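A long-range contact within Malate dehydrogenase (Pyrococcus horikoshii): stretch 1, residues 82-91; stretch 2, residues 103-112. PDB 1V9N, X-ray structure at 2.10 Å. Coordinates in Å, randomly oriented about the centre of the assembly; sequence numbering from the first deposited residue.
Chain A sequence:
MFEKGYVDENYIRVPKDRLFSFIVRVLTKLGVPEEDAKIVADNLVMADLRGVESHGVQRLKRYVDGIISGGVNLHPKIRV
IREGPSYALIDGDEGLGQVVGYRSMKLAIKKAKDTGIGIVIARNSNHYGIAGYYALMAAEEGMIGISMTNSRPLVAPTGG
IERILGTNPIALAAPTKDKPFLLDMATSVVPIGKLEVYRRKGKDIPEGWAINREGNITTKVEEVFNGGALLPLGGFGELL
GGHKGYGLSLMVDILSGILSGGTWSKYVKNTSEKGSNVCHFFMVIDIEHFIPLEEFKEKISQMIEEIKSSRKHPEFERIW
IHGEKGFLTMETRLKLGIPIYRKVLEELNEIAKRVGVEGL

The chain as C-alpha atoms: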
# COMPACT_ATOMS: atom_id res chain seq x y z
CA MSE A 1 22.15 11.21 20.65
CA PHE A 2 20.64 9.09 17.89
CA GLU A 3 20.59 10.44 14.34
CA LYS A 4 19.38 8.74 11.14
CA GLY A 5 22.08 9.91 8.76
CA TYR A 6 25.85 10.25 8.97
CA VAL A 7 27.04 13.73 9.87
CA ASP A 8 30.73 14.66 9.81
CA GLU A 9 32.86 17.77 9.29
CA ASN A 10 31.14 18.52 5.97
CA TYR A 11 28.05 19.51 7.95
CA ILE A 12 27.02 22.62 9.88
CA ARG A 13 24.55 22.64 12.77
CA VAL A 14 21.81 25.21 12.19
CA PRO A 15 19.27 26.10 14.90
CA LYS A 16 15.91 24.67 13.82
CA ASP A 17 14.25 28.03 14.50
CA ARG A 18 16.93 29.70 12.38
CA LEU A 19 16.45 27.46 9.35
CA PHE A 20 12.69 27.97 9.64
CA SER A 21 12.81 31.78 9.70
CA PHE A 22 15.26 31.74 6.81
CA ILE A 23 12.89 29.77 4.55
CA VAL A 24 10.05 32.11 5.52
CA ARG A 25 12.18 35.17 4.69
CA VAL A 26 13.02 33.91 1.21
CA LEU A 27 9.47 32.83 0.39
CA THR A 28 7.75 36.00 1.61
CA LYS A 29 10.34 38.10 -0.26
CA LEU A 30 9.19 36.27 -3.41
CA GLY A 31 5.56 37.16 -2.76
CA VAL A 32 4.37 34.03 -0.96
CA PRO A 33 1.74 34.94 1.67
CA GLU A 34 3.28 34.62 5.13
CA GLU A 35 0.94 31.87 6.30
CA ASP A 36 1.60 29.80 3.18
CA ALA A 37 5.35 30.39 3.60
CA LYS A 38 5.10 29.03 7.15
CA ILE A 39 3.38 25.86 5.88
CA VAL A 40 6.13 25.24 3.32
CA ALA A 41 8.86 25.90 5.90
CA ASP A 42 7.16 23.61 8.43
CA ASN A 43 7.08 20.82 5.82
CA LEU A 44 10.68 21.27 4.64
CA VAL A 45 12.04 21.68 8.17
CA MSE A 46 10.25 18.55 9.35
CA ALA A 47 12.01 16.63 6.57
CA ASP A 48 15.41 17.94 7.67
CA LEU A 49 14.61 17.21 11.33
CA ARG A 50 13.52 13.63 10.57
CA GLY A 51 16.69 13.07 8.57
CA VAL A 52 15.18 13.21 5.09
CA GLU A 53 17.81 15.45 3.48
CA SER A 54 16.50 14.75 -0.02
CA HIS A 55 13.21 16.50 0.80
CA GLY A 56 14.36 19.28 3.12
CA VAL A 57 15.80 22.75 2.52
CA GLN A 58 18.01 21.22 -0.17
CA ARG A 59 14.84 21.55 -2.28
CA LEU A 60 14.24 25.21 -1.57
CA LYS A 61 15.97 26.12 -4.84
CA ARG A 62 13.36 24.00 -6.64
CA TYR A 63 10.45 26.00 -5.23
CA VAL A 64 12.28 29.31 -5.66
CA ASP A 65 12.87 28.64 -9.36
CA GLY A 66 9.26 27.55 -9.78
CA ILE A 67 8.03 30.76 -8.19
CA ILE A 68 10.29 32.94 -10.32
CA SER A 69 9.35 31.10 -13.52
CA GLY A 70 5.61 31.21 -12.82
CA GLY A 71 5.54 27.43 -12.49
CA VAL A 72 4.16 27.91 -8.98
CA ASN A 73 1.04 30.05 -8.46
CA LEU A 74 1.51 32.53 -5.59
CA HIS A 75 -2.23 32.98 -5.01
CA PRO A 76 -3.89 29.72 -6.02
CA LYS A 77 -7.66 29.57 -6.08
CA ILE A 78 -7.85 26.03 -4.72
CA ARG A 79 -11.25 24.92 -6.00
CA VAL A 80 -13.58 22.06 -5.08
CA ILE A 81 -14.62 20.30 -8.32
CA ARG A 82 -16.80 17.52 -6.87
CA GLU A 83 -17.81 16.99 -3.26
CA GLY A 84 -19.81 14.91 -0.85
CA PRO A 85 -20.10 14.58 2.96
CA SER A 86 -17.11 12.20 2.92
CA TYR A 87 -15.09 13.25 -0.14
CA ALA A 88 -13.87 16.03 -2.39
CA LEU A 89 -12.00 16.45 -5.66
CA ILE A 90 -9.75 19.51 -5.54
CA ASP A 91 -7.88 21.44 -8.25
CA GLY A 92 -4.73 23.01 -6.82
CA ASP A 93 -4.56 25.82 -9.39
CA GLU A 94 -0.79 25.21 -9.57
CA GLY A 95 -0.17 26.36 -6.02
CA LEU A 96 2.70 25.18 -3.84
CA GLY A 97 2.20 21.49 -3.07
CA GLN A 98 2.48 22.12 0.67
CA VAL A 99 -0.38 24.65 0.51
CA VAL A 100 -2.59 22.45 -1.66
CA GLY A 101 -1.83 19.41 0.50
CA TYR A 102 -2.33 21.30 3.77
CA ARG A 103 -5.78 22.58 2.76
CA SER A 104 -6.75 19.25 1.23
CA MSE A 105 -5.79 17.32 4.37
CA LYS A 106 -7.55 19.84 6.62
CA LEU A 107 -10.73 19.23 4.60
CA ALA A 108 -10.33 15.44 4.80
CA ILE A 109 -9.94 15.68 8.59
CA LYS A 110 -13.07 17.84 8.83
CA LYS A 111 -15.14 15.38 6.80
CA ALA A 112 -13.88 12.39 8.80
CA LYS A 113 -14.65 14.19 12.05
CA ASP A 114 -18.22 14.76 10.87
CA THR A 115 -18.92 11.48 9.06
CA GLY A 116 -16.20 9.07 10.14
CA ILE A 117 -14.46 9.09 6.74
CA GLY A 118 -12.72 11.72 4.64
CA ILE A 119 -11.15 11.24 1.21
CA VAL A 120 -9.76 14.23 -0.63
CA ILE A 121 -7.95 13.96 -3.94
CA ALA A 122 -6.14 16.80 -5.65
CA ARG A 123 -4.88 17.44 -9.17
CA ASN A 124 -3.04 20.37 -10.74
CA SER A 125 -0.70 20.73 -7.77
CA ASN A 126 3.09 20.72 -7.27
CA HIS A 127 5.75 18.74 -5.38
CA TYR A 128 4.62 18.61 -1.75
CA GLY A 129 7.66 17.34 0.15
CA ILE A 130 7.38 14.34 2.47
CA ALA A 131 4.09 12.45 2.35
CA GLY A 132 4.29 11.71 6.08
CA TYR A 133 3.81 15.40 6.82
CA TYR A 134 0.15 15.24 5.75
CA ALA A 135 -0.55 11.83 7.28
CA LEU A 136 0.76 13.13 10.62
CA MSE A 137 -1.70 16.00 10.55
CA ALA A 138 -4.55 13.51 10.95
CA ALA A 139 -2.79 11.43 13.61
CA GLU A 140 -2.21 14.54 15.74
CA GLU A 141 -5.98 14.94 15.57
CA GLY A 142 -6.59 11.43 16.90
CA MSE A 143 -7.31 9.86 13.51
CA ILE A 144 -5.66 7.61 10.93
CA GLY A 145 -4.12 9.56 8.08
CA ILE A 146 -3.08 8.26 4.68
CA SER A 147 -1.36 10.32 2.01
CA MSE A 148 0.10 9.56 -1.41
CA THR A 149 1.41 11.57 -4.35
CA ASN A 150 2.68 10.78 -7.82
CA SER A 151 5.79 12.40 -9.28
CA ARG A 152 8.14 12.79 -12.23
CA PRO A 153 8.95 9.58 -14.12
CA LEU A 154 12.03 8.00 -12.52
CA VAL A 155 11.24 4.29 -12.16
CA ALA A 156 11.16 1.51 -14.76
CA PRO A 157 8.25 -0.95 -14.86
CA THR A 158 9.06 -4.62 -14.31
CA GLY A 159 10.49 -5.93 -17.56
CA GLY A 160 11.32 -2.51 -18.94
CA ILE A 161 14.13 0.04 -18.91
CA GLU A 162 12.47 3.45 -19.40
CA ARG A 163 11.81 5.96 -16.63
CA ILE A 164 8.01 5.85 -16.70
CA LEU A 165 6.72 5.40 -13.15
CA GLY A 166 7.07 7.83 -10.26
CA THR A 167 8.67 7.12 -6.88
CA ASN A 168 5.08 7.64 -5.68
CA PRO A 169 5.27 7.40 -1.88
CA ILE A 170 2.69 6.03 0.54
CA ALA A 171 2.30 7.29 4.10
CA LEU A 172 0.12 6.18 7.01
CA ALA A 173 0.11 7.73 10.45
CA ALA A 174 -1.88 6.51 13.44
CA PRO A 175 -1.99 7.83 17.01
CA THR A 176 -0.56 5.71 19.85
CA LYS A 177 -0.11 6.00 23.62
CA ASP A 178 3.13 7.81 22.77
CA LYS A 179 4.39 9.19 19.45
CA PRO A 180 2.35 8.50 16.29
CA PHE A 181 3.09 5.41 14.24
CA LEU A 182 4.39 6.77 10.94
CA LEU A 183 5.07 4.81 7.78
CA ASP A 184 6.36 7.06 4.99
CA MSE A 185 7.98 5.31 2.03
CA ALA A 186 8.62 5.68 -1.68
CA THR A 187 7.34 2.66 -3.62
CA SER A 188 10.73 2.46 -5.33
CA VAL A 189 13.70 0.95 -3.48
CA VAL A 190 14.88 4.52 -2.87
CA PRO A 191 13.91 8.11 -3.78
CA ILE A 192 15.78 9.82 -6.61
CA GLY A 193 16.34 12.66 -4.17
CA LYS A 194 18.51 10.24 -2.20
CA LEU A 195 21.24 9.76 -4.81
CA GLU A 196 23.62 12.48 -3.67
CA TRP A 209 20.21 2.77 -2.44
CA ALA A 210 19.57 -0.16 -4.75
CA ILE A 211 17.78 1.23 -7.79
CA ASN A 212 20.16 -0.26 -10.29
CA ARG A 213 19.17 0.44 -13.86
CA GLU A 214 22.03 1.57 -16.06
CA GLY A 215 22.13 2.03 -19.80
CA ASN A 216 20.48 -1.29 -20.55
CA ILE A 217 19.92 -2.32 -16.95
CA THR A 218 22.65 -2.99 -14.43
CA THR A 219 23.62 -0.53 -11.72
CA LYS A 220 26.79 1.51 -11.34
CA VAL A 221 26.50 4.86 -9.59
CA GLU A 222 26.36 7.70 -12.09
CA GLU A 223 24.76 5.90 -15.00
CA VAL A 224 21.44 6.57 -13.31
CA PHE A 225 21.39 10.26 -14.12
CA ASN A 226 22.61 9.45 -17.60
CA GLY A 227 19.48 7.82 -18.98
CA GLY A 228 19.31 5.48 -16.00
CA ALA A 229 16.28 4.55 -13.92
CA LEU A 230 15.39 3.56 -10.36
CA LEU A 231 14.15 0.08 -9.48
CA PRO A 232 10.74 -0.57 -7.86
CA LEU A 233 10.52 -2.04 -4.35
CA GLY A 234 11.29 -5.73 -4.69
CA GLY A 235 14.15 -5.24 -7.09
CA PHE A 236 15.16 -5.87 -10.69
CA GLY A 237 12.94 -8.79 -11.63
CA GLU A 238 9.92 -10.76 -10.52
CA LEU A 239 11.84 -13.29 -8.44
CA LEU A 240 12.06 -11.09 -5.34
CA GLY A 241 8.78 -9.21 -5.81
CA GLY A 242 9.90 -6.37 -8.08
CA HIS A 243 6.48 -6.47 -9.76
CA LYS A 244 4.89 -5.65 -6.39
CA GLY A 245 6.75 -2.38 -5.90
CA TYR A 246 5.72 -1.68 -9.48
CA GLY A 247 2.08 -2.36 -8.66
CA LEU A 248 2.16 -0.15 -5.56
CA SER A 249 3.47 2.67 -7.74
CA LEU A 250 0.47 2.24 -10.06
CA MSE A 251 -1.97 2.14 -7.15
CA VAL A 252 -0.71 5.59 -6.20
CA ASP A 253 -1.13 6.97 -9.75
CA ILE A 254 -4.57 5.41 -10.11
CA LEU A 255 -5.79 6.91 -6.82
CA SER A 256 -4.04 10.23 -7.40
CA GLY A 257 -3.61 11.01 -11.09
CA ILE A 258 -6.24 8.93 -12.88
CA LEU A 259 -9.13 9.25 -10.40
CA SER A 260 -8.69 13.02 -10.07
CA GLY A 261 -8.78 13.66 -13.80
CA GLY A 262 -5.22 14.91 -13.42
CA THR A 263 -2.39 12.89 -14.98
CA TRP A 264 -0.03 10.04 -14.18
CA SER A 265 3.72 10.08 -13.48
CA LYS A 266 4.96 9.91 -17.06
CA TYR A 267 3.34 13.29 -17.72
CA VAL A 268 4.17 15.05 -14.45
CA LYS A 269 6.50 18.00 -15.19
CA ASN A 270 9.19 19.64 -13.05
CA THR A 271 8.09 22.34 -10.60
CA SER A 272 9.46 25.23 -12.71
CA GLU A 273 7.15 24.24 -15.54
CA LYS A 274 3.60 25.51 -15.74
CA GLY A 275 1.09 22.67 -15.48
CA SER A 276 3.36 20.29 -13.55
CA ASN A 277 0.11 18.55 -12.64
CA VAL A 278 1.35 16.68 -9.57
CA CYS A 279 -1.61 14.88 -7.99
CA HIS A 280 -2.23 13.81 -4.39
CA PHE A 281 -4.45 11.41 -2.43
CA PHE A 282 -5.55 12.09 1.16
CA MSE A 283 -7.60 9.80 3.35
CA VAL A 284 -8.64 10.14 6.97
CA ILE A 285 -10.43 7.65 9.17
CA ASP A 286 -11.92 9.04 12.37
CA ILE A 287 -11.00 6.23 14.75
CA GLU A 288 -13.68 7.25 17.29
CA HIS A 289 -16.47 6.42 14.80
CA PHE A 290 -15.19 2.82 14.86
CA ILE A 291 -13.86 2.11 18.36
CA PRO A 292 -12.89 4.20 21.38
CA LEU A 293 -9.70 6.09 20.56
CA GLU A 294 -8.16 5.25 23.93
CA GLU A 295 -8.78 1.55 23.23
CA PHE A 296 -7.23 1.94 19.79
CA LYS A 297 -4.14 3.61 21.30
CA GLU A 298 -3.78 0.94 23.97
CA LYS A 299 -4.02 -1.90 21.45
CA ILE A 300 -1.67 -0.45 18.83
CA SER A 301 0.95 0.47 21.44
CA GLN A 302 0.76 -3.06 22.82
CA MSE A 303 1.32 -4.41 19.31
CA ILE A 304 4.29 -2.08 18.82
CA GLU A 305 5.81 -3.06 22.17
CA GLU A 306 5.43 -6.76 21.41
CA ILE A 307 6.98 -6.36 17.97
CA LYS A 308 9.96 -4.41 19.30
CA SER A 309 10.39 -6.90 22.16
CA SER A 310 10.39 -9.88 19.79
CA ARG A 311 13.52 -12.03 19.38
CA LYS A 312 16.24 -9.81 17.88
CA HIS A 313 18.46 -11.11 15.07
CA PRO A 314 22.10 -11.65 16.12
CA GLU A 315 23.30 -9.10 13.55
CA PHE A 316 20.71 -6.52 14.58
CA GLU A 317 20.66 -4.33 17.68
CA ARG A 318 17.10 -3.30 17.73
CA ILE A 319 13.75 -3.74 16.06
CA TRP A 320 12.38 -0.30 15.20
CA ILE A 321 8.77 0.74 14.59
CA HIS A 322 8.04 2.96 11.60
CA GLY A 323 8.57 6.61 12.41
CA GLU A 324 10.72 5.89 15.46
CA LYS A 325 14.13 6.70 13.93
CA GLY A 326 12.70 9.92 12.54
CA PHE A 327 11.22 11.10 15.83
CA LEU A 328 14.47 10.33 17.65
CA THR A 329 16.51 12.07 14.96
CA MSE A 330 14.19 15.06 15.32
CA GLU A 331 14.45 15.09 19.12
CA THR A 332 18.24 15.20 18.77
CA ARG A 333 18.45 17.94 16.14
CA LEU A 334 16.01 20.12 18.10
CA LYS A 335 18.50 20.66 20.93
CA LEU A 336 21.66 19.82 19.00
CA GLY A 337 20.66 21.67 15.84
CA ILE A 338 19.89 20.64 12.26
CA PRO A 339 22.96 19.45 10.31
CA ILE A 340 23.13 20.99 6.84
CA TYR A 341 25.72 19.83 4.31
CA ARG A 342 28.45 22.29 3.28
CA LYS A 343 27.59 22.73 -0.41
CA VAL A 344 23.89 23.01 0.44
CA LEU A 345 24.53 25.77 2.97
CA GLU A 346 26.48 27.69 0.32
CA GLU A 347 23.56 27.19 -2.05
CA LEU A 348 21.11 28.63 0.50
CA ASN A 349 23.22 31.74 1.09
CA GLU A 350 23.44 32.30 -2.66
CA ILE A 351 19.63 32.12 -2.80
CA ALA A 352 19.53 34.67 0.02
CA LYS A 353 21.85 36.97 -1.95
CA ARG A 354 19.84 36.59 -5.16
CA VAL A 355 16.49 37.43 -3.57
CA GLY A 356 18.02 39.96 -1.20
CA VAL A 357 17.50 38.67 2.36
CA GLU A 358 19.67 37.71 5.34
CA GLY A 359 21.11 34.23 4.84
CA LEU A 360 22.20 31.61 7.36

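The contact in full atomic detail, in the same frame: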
# COMPACT_ATOMS: atom_id res chain seq x y z
N ARG A 82 -15.71 18.42 -7.23
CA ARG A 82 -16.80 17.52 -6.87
C ARG A 82 -16.71 17.36 -5.36
O ARG A 82 -15.61 17.42 -4.80
CB ARG A 82 -16.65 16.14 -7.53
CG ARG A 82 -16.81 16.10 -9.06
CD ARG A 82 -18.19 16.57 -9.50
NE ARG A 82 -19.26 15.72 -9.00
CZ ARG A 82 -19.56 14.52 -9.49
NH1 ARG A 82 -18.87 14.02 -10.50
NH2 ARG A 82 -20.55 13.81 -8.96
N GLU A 83 -17.84 17.14 -4.71
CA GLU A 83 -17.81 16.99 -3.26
C GLU A 83 -19.01 16.26 -2.70
O GLU A 83 -20.10 16.24 -3.29
CB GLU A 83 -17.67 18.38 -2.61
CG GLU A 83 -17.77 18.37 -1.09
CD GLU A 83 -17.47 19.73 -0.48
OE1 GLU A 83 -18.04 20.74 -0.94
OE2 GLU A 83 -16.65 19.78 0.47
N GLY A 84 -18.78 15.63 -1.55
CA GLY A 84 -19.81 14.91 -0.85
C GLY A 84 -19.49 15.00 0.63
O GLY A 84 -18.44 15.52 0.99
N PRO A 85 -20.36 14.51 1.52
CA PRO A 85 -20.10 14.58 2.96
C PRO A 85 -18.77 13.93 3.36
O PRO A 85 -18.13 14.36 4.32
CB PRO A 85 -21.30 13.86 3.56
CG PRO A 85 -22.41 14.23 2.59
CD PRO A 85 -21.73 14.01 1.26
N SER A 86 -18.35 12.91 2.62
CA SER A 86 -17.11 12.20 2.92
C SER A 86 -16.00 12.27 1.87
O SER A 86 -15.02 11.53 1.95
CB SER A 86 -17.41 10.73 3.23
OG SER A 86 -18.13 10.61 4.45
N TYR A 87 -16.14 13.15 0.88
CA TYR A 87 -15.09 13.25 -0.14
C TYR A 87 -15.09 14.58 -0.87
O TYR A 87 -16.05 15.35 -0.79
CB TYR A 87 -15.24 12.12 -1.17
CG TYR A 87 -16.24 12.42 -2.27
CD1 TYR A 87 -15.85 13.12 -3.41
CD2 TYR A 87 -17.58 12.06 -2.14
CE1 TYR A 87 -16.77 13.45 -4.41
CE2 TYR A 87 -18.51 12.39 -3.12
CZ TYR A 87 -18.10 13.08 -4.26
OH TYR A 87 -19.00 13.40 -5.24
N ALA A 88 -14.00 14.83 -1.58
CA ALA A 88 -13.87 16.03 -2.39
C ALA A 88 -12.77 15.85 -3.43
O ALA A 88 -11.78 15.15 -3.21
CB ALA A 88 -13.56 17.23 -1.50
N LEU A 89 -12.98 16.47 -4.59
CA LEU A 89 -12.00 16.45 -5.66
C LEU A 89 -11.57 17.91 -5.77
O LEU A 89 -12.39 18.79 -6.04
CB LEU A 89 -12.63 15.96 -6.97
CG LEU A 89 -11.80 16.14 -8.24
CD1 LEU A 89 -10.40 15.57 -8.05
CD2 LEU A 89 -12.51 15.45 -9.41
N ILE A 90 -10.29 18.16 -5.54
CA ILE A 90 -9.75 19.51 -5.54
C ILE A 90 -8.80 19.79 -6.70
O ILE A 90 -8.06 18.91 -7.14
CB ILE A 90 -8.93 19.75 -4.23
CG1 ILE A 90 -9.81 19.51 -2.99
CG2 ILE A 90 -8.29 21.13 -4.25
CD1 ILE A 90 -11.03 20.39 -2.90
N ASP A 91 -8.81 21.03 -7.19
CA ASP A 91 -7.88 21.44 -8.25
C ASP A 91 -6.98 22.47 -7.56
O ASP A 91 -7.45 23.51 -7.10
CB ASP A 91 -8.60 22.07 -9.44
CG ASP A 91 -7.66 22.32 -10.61
OD1 ASP A 91 -6.77 23.20 -10.48
OD2 ASP A 91 -7.79 21.64 -11.66
N ARG A 103 -4.35 22.28 2.83
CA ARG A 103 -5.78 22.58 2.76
C ARG A 103 -6.60 21.34 2.45
O ARG A 103 -7.71 21.17 2.96
CB ARG A 103 -6.06 23.66 1.70
CG ARG A 103 -5.37 25.00 1.98
CD ARG A 103 -5.85 25.61 3.29
NE ARG A 103 -4.96 26.67 3.74
CZ ARG A 103 -5.07 27.31 4.91
NH1 ARG A 103 -6.05 26.99 5.75
NH2 ARG A 103 -4.20 28.26 5.24
N SER A 104 -6.06 20.48 1.59
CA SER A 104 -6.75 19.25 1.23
C SER A 104 -6.86 18.31 2.44
O SER A 104 -7.91 17.72 2.67
CB SER A 104 -6.01 18.52 0.10
OG SER A 104 -6.10 19.23 -1.11
N MSE A 105 -5.78 18.19 3.20
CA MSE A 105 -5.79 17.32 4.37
C MSE A 105 -6.69 17.88 5.47
O MSE A 105 -7.37 17.13 6.16
CB MSE A 105 -4.37 17.09 4.91
CG MSE A 105 -4.31 16.16 6.11
SE MSE A 105 -5.23 14.44 5.84
CE MSE A 105 -3.74 13.37 5.24
N LYS A 106 -6.69 19.20 5.63
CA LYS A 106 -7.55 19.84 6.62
C LYS A 106 -9.01 19.52 6.30
O LYS A 106 -9.81 19.25 7.20
CB LYS A 106 -7.37 21.37 6.61
CG LYS A 106 -6.15 21.87 7.37
CD LYS A 106 -6.29 21.61 8.87
CE LYS A 106 -5.09 22.12 9.65
NZ LYS A 106 -5.25 21.96 11.12
N LEU A 107 -9.36 19.53 5.02
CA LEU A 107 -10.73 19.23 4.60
C LEU A 107 -11.07 17.75 4.85
O LEU A 107 -12.18 17.43 5.26
CB LEU A 107 -10.93 19.57 3.12
CG LEU A 107 -12.32 19.24 2.55
CD1 LEU A 107 -13.38 20.08 3.26
CD2 LEU A 107 -12.33 19.52 1.05
N ALA A 108 -10.11 16.87 4.58
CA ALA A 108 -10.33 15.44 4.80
C ALA A 108 -10.58 15.18 6.29
O ALA A 108 -11.45 14.41 6.66
CB ALA A 108 -9.12 14.64 4.31
N ILE A 109 -9.79 15.83 7.15
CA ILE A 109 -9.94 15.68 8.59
C ILE A 109 -11.32 16.17 9.04
O ILE A 109 -11.98 15.53 9.86
CB ILE A 109 -8.82 16.47 9.34
CG1 ILE A 109 -7.48 15.75 9.14
CG2 ILE A 109 -9.15 16.61 10.83
CD1 ILE A 109 -6.26 16.58 9.55
N LYS A 110 -11.77 17.29 8.48
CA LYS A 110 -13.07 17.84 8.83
C LYS A 110 -14.20 16.88 8.45
O LYS A 110 -15.12 16.64 9.23
CB LYS A 110 -13.30 19.18 8.12
CG LYS A 110 -14.61 19.86 8.48
CD LYS A 110 -14.72 21.23 7.83
CE LYS A 110 -15.92 22.01 8.36
NZ LYS A 110 -15.94 23.42 7.86
N LYS A 111 -14.12 16.31 7.25
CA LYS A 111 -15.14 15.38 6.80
C LYS A 111 -15.15 14.11 7.64
O LYS A 111 -16.22 13.60 7.97
CB LYS A 111 -14.93 15.06 5.31
CG LYS A 111 -15.27 16.25 4.39
CD LYS A 111 -15.12 15.89 2.91
CE LYS A 111 -15.51 17.06 2.01
NZ LYS A 111 -16.97 17.39 2.09
N ALA A 112 -13.98 13.60 7.99
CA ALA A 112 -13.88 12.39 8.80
C ALA A 112 -14.50 12.66 10.18
O ALA A 112 -15.28 11.86 10.71
CB ALA A 112 -12.40 11.98 8.96

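A helix packs against a β-hairpin, nearly antiparallel to its second strand, and the contact is dominated by one lysine, Lys111, which grips the turn, while a small apolar patch continues along the strand. The axes of strand 87-91 and helix 103-112 run at 165° and approach to 9.0 Å, so successive inward-facing residues of the strand meet helix residues one turn apart: Ile90 lies by Ser104, Ala88 by Leu107, and the turn by Lys111. The hairpin is closed by a type I turn from Gly84 to Tyr87, with Gly84 N donating to Tyr87 O (2.8 Å) and Leu89 N to Arg82 O (2.8 Å); the return bond from Tyr87 N to Gly84 O (3.3 Å) is weak. Gly84 O also accepts from the lysine: Lys111 NZ donates to Gly84 O at 2.6 Å and to Glu83 OE2 at 2.9 Å, the latter also a salt bridge. One ammonium group thus ties a backbone carbonyl and an acidic side chain of the same strand to the helix. The lysine reaches them with chi1 m, chi2 and chi3 t, and a final bend at chi4 (-66°). Its aliphatic part lies along the turn backbone, with Lys111 CB 3.4 Å from Pro85 O and Lys111 CE 3.3 Å from Tyr87 O. Backbone packing is tightest here, the CA atoms of Ser86 and Lys111 being 5.4 Å apart. One helical turn earlier, Leu107 points toward the strand and places CD2 3.6 Å from Ala88 CB and 4.2 Å from Ile90 CD1. Ala88 and Ile90 both face the helix, whereas the intervening Leu89 points away, as strand alternation requires. At the far end Ile90 CG1 sits 4.2 Å from Ser104 OG, a hydroxyl whose hydrogen bonding is satisfied elsewhere in the structure.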